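Local coordinates for L-asparaginase 1 (Escherichia coli, PDB 6NXC), which hydrolyses L-asparagine to L-aspartate and ammonium as a homotetrameric cytoplasmic enzyme that is allosterically activated by its own substrate, at residues V287-Q292 against V298-Y303; T113-A118 against T321-L326. The protein carries 1 engineered substitution. All coordinates share one frame; numbering follows the deposited sequence. Where two conformers were deposited one is given.

Contact 1. Residues V287-Q292 against V298-Y303; sequences VVNLTQ and VNMGGY. With ASN (asparagine), chain O.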
loop_
_atom_site.group_PDB
_atom_site.type_symbol
_atom_site.label_atom_id
_atom_site.label_comp_id
_atom_site.label_asym_id
_atom_site.label_seq_id
_atom_site.Cartn_x
_atom_site.Cartn_y
_atom_site.Cartn_z
ATOM N N VAL B 287 -3.128 12.292 33.132
ATOM C CA VAL B 287 -1.972 12.050 32.236
ATOM C C VAL B 287 -2.268 10.803 31.383
ATOM O O VAL B 287 -2.465 9.705 31.951
ATOM C CB VAL B 287 -0.653 11.926 33.008
ATOM C CG1 VAL B 287 0.516 11.762 32.103
ATOM C CG2 VAL B 287 -0.494 13.105 33.892
ATOM N N VAL B 288 -2.330 10.978 30.064
ATOM C CA VAL B 288 -2.664 9.920 29.072
ATOM C C VAL B 288 -1.429 9.598 28.225
ATOM O O VAL B 288 -0.895 10.483 27.616
ATOM C CB VAL B 288 -3.881 10.325 28.241
ATOM C CG1 VAL B 288 -4.339 9.168 27.397
ATOM C CG2 VAL B 288 -5.007 10.716 29.143
ATOM N N ASN B 289 -1.113 8.315 28.123
ATOM C CA ASN B 289 0.023 7.807 27.342
ATOM C C ASN B 289 -0.508 7.361 25.964
ATOM O O ASN B 289 -1.293 6.426 25.928
ATOM C CB ASN B 289 0.666 6.619 28.062
ATOM C CG ASN B 289 2.022 6.255 27.463
ATOM O OD1 ASN B 289 2.631 7.093 26.810
ATOM N ND2 ASN B 289 2.544 5.130 27.900
ATOM N N LEU B 290 -0.004 7.966 24.879
ATOM C CA LEU B 290 -0.281 7.548 23.465
ATOM C C LEU B 290 1.012 7.138 22.775
ATOM O O LEU B 290 2.071 7.521 23.229
ATOM C CB LEU B 290 -0.858 8.710 22.656
ATOM C CG LEU B 290 -2.078 9.359 23.238
ATOM C CD1 LEU B 290 -2.572 10.483 22.384
ATOM C CD2 LEU B 290 -3.191 8.390 23.512
ATOM N N THR B 291 0.898 6.440 21.653
ATOM C CA THR B 291 2.024 6.268 20.769
ATOM C C THR B 291 2.218 7.546 19.939
ATOM O O THR B 291 1.231 8.053 19.275
ATOM C CB THR B 291 1.990 5.004 19.943
ATOM O OG1 THR B 291 3.251 4.939 19.297
ATOM C CG2 THR B 291 0.846 4.966 18.983
ATOM N N GLN B 292 3.469 7.910 19.752
ATOM C CA GLN B 292 3.936 8.878 18.709
ATOM C C GLN B 292 3.902 8.281 17.284
ATOM O O GLN B 292 3.853 9.022 16.307
ATOM C CB GLN B 292 5.265 9.571 19.142
ATOM C CG GLN B 292 6.522 8.739 18.899
ATOM C CD GLN B 292 7.772 9.427 19.409
ATOM O OE1 GLN B 292 8.829 9.277 18.794
ATOM N NE2 GLN B 292 7.732 10.089 20.577
ATOM N N VAL B 298 -0.934 1.364 22.610
ATOM C CA VAL B 298 -0.159 1.457 23.876
ATOM C C VAL B 298 -0.458 0.213 24.708
ATOM O O VAL B 298 -1.626 -0.181 24.746
ATOM C CB VAL B 298 -0.477 2.794 24.619
ATOM C CG1 VAL B 298 -0.005 2.792 26.049
ATOM C CG2 VAL B 298 0.144 3.957 23.866
ATOM N N ASN B 299 0.606 -0.346 25.253
ATOM C CA ASN B 299 0.642 -1.528 26.155
ATOM C C ASN B 299 1.812 -1.325 27.131
ATOM O O ASN B 299 2.926 -1.645 26.806
ATOM C CB ASN B 299 1.023 -2.803 25.426
ATOM C CG ASN B 299 0.857 -4.023 26.308
ATOM O OD1 ASN B 299 0.353 -3.921 27.422
ATOM N ND2 ASN B 299 1.377 -5.144 25.861
ATOM N N MET B 300 1.599 -0.633 28.194
ATOM C CA MET B 300 2.732 -0.208 29.036
ATOM C C MET B 300 3.393 -1.386 29.780
ATOM O O MET B 300 2.704 -2.444 30.026
ATOM C CB MET B 300 2.250 0.843 30.023
ATOM C CG MET B 300 2.162 2.202 29.363
ATOM S SD MET B 300 1.266 3.361 30.417
ATOM C CE MET B 300 -0.373 2.721 30.245
ATOM N N GLY B 301 4.699 -1.215 30.044
ATOM C CA GLY B 301 5.463 -1.944 31.076
ATOM C C GLY B 301 6.210 -3.139 30.522
ATOM O O GLY B 301 6.646 -3.970 31.353
ATOM N N GLY B 302 6.349 -3.233 29.189
ATOM C CA GLY B 302 6.628 -4.518 28.504
ATOM C C GLY B 302 8.122 -4.817 28.444
ATOM O O GLY B 302 8.481 -6.005 28.270
ATOM N N TYR B 303 8.963 -3.791 28.609
ATOM C CA TYR B 303 10.422 -3.837 28.295
ATOM C C TYR B 303 11.271 -3.445 29.520
ATOM O O TYR B 303 12.499 -3.202 29.290
ATOM C CB TYR B 303 10.729 -2.963 27.070
ATOM C CG TYR B 303 9.900 -3.381 25.883
ATOM C CD1 TYR B 303 10.316 -4.423 25.026
ATOM C CD2 TYR B 303 8.622 -2.836 25.718
ATOM C CE1 TYR B 303 9.504 -4.836 23.964
ATOM C CE2 TYR B 303 7.811 -3.250 24.674
ATOM C CZ TYR B 303 8.246 -4.252 23.792
ATOM O OH TYR B 303 7.386 -4.685 22.805
HETATM N N ASN O . 0.060 9.030 16.814
HETATM C CA ASN O . 0.466 10.034 15.735
HETATM C C ASN O . 0.847 11.355 16.414
HETATM O O ASN O . 1.287 11.208 17.632
HETATM C CB ASN O . -0.670 10.209 14.715
HETATM C CG ASN O . -1.917 10.874 15.284
HETATM O OD1 ASN O . -2.172 10.776 16.470
HETATM N ND2 ASN O . -2.625 11.648 14.496
HETATM O OXT ASN O . 0.704 12.510 15.782
#
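This is a buried packing contact in which Val298 and Met300, on the loop that follows strand 286-291, fold back against Asn289 to Thr291 at the strand's C-terminal end. Val298 sits opposite Leu290, with their CA atoms 6.1 Å apart. Its two methyls do different work. CG2 lies against the strand backbone, 3.4 Å from Thr291 N. CG1 is anti to the backbone N (chi1 165°) and comes within 3.9 Å of Asn289 ND2. Met300 and Asn289 approach from opposite directions. Asn289 ND2 donates a weak hydrogen bond to Met300 SD at 3.3 Å, with an N-H...S angle of 155°. The CG methylene of Met300 also lies against this nitrogen. The strongest partner of the amide is Ser261, whose OG bonds OD1, and ND2 also bonds Gly265 O. These bonds probably hold the amide in this rotation, and the thioether adds a weak further contact.

The same strand end forms part of the allosteric site. Thr291 O accepts a hydrogen bond from the amino N of the bound asparagine at 2.9 Å. Thr291 OG1 is held by Gly263 O and Cys293 N. The strand end that receives the loop also binds the effector.

Strand 286-291 is an inner strand of the four-stranded parallel sheet, between strands 256-261 and 315-316. Val287 packs on Leu277 and Ser281 of helix 271-282, while the CB of Leu290 is turned away from the loop, and its side chain packs on Val322 and Thr325 of helix 322-333.

Contact 2. Residues T113-A118 against T321-L326; sequences TMAYTA and TVEATL. With ASN (asparagine), chain O.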
loop_
_atom_site.group_PDB
_atom_site.type_symbol
_atom_site.label_atom_id
_atom_site.label_comp_id
_atom_site.label_asym_id
_atom_site.label_seq_id
_atom_site.Cartn_x
_atom_site.Cartn_y
_atom_site.Cartn_z
ATOM N N THR B 113 -7.219 20.976 10.252
ATOM C CA THR B 113 -7.714 20.515 11.577
ATOM C C THR B 113 -9.027 19.766 11.389
ATOM O O THR B 113 -9.724 19.540 12.374
ATOM C CB THR B 113 -7.773 21.633 12.609
ATOM O OG1 THR B 113 -8.866 22.518 12.259
ATOM C CG2 THR B 113 -6.476 22.389 12.716
ATOM N N MET B 114 -9.306 19.306 10.215
ATOM C CA MET B 114 -10.581 18.558 9.946
ATOM C C MET B 114 -10.695 17.317 10.844
ATOM O O MET B 114 -11.808 17.033 11.263
ATOM C CB MET B 114 -10.594 18.009 8.530
ATOM C CG MET B 114 -11.982 17.726 8.081
ATOM S SD MET B 114 -11.962 16.992 6.347
ATOM C CE MET B 114 -11.473 18.374 5.462
ATOM N N ALA B 115 -9.584 16.618 11.084
ATOM C CA ALA B 115 -9.685 15.423 11.921
ATOM C C ALA B 115 -9.977 15.813 13.373
ATOM O O ALA B 115 -10.607 14.951 14.088
ATOM C CB ALA B 115 -8.467 14.564 11.740
ATOM N N TYR B 116 -9.470 16.958 13.865
ATOM C CA TYR B 116 -9.787 17.386 15.227
ATOM C C TYR B 116 -11.294 17.660 15.295
ATOM O O TYR B 116 -11.965 17.252 16.271
ATOM C CB TYR B 116 -8.940 18.542 15.733
ATOM C CG TYR B 116 -7.438 18.302 15.782
ATOM C CD1 TYR B 116 -6.672 18.472 14.685
ATOM C CD2 TYR B 116 -6.781 17.961 16.959
ATOM C CE1 TYR B 116 -5.281 18.333 14.713
ATOM C CE2 TYR B 116 -5.407 17.814 17.011
ATOM C CZ TYR B 116 -4.646 18.074 15.904
ATOM O OH TYR B 116 -3.275 17.890 15.910
ATOM N N THR B 117 -11.845 18.366 14.309
ATOM C CA THR B 117 -13.263 18.691 14.380
ATOM C C THR B 117 -14.126 17.441 14.343
ATOM O O THR B 117 -15.102 17.310 15.042
ATOM C CB THR B 117 -13.688 19.650 13.264
ATOM O OG1 THR B 117 -12.968 20.854 13.496
ATOM C CG2 THR B 117 -15.154 19.966 13.323
ATOM N N ALA B 118 -13.823 16.510 13.458
ATOM C CA ALA B 118 -14.621 15.295 13.350
ATOM C C ALA B 118 -14.552 14.570 14.661
ATOM O O ALA B 118 -15.586 13.989 15.120
ATOM C CB ALA B 118 -14.097 14.467 12.191
ATOM N N THR B 321 -5.717 8.130 18.429
ATOM C CA THR B 321 -4.957 9.237 17.811
ATOM C C THR B 321 -4.877 10.391 18.826
ATOM O O THR B 321 -5.619 10.518 19.845
ATOM C CB THR B 321 -5.691 9.720 16.557
ATOM O OG1 THR B 321 -6.965 10.188 17.050
ATOM C CG2 THR B 321 -5.928 8.636 15.511
ATOM N N VAL B 322 -3.938 11.293 18.618
ATOM C CA VAL B 322 -3.850 12.523 19.420
ATOM C C VAL B 322 -5.090 13.369 19.230
ATOM O O VAL B 322 -5.649 13.899 20.208
ATOM C CB VAL B 322 -2.623 13.338 18.982
ATOM C CG1 VAL B 322 -2.608 14.725 19.606
ATOM C CG2 VAL B 322 -1.370 12.583 19.317
ATOM N N GLU B 323 -5.618 13.346 17.994
ATOM C CA GLU B 323 -6.858 14.093 17.675
ATOM C C GLU B 323 -7.990 13.576 18.573
ATOM O O GLU B 323 -8.757 14.388 19.098
ATOM C CB GLU B 323 -7.201 13.957 16.170
ATOM C CG GLU B 323 -6.166 14.655 15.330
ATOM C CD GLU B 323 -5.001 13.789 14.846
ATOM O OE1 GLU B 323 -4.466 14.143 13.741
ATOM O OE2 GLU B 323 -4.544 12.778 15.551
ATOM N N ALA B 324 -8.171 12.276 18.606
ATOM C CA ALA B 324 -9.261 11.706 19.394
ATOM C C ALA B 324 -9.005 11.964 20.899
ATOM O O ALA B 324 -9.948 12.208 21.692
ATOM C CB ALA B 324 -9.424 10.240 19.116
ATOM N N THR B 325 -7.774 11.730 21.353
ATOM C CA THR B 325 -7.429 11.909 22.793
ATOM C C THR B 325 -7.653 13.382 23.280
ATOM O O THR B 325 -8.250 13.636 24.373
ATOM C CB THR B 325 -5.975 11.474 23.046
ATOM O OG1 THR B 325 -5.948 10.087 22.646
ATOM C CG2 THR B 325 -5.622 11.614 24.505
ATOM N N LEU B 326 -7.168 14.377 22.534
ATOM C CA LEU B 326 -7.337 15.779 22.834
ATOM C C LEU B 326 -8.834 16.066 22.971
ATOM O O LEU B 326 -9.221 16.741 23.974
ATOM C CB LEU B 326 -6.666 16.630 21.742
ATOM C CG LEU B 326 -6.735 18.099 22.077
ATOM C CD1 LEU B 326 -5.753 18.442 23.189
ATOM C CD2 LEU B 326 -6.572 19.008 20.893
HETATM N N ASN O . 0.060 9.030 16.814
HETATM C CA ASN O . 0.466 10.034 15.735
HETATM C C ASN O . 0.847 11.355 16.414
HETATM O O ASN O . 1.287 11.208 17.632
HETATM C CB ASN O . -0.670 10.209 14.715
HETATM C CG ASN O . -1.917 10.874 15.284
HETATM O OD1 ASN O . -2.172 10.776 16.470
HETATM N ND2 ASN O . -2.625 11.648 14.496
HETATM O OXT ASN O . 0.704 12.510 15.782
#
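The N-terminal turns of helices 114-124 and 322-333 pack together beside the allosteric pocket, with Tyr116 against Glu323 as the main pair. The short axes pass 8.6 Å apart and cross at -42°. Glu323 CG makes a CH-pi contact over the Tyr116 ring, 3.5 Å from its centroid and nearly on the ring normal. Leu326 CD2 comes obliquely to the same ring, 4.1 Å from Tyr116 CD2.

Glu323 bends at chi2 (92°), which carries its carboxylate from the ring to the effector. There OE2 meets ND2 of the bound asparagine at 2.5 Å, so short that the exact geometry is doubtful. The effector's OD1 takes an almost straight hydrogen bond from Val322 N, 2.8 Å long. This N-H belongs to the first turn of helix 322-333, where main-chain N-H groups have no preceding carbonyl of the helix to bond. Thr321 is the N-cap: its OG1 accepts from Ala324 N at 2.9 Å.

At its far end, Tyr116 OH bonds Gln292 OE1 of the second subunit. An alanine in place of Tyr116 removes the ring under Glu323 CG and the hydroxyl that meets this oxygen, which would probably leave the glutamate chain freer to turn and Gln292 OE1 without this mate.

How the contacts relate
Along the chain the order is 113-118, 287-292, 298-303 and 321-326, so contact 1 is nested inside the long loop closed by contact 2. Their centres lie 19 Å apart, yet they touch where strand 286-291 meets helix 322-333. Leu290 CD1 lies 3.8 Å from Val322 CA, and Val288 CG1 packs on Thr325 CG2 at 4.0 Å. Contact 1 joins an inner strand of the C-terminal parallel sheet to the loop that follows it. Contact 2 ties helix 322-333 of that part to helix 114-124, which packs on the N-terminal mixed sheet. Both contacts hold the same effector asparagine, and both reach the second subunit. The effector site thus lies where the two parts of the chain meet, close to the second subunit.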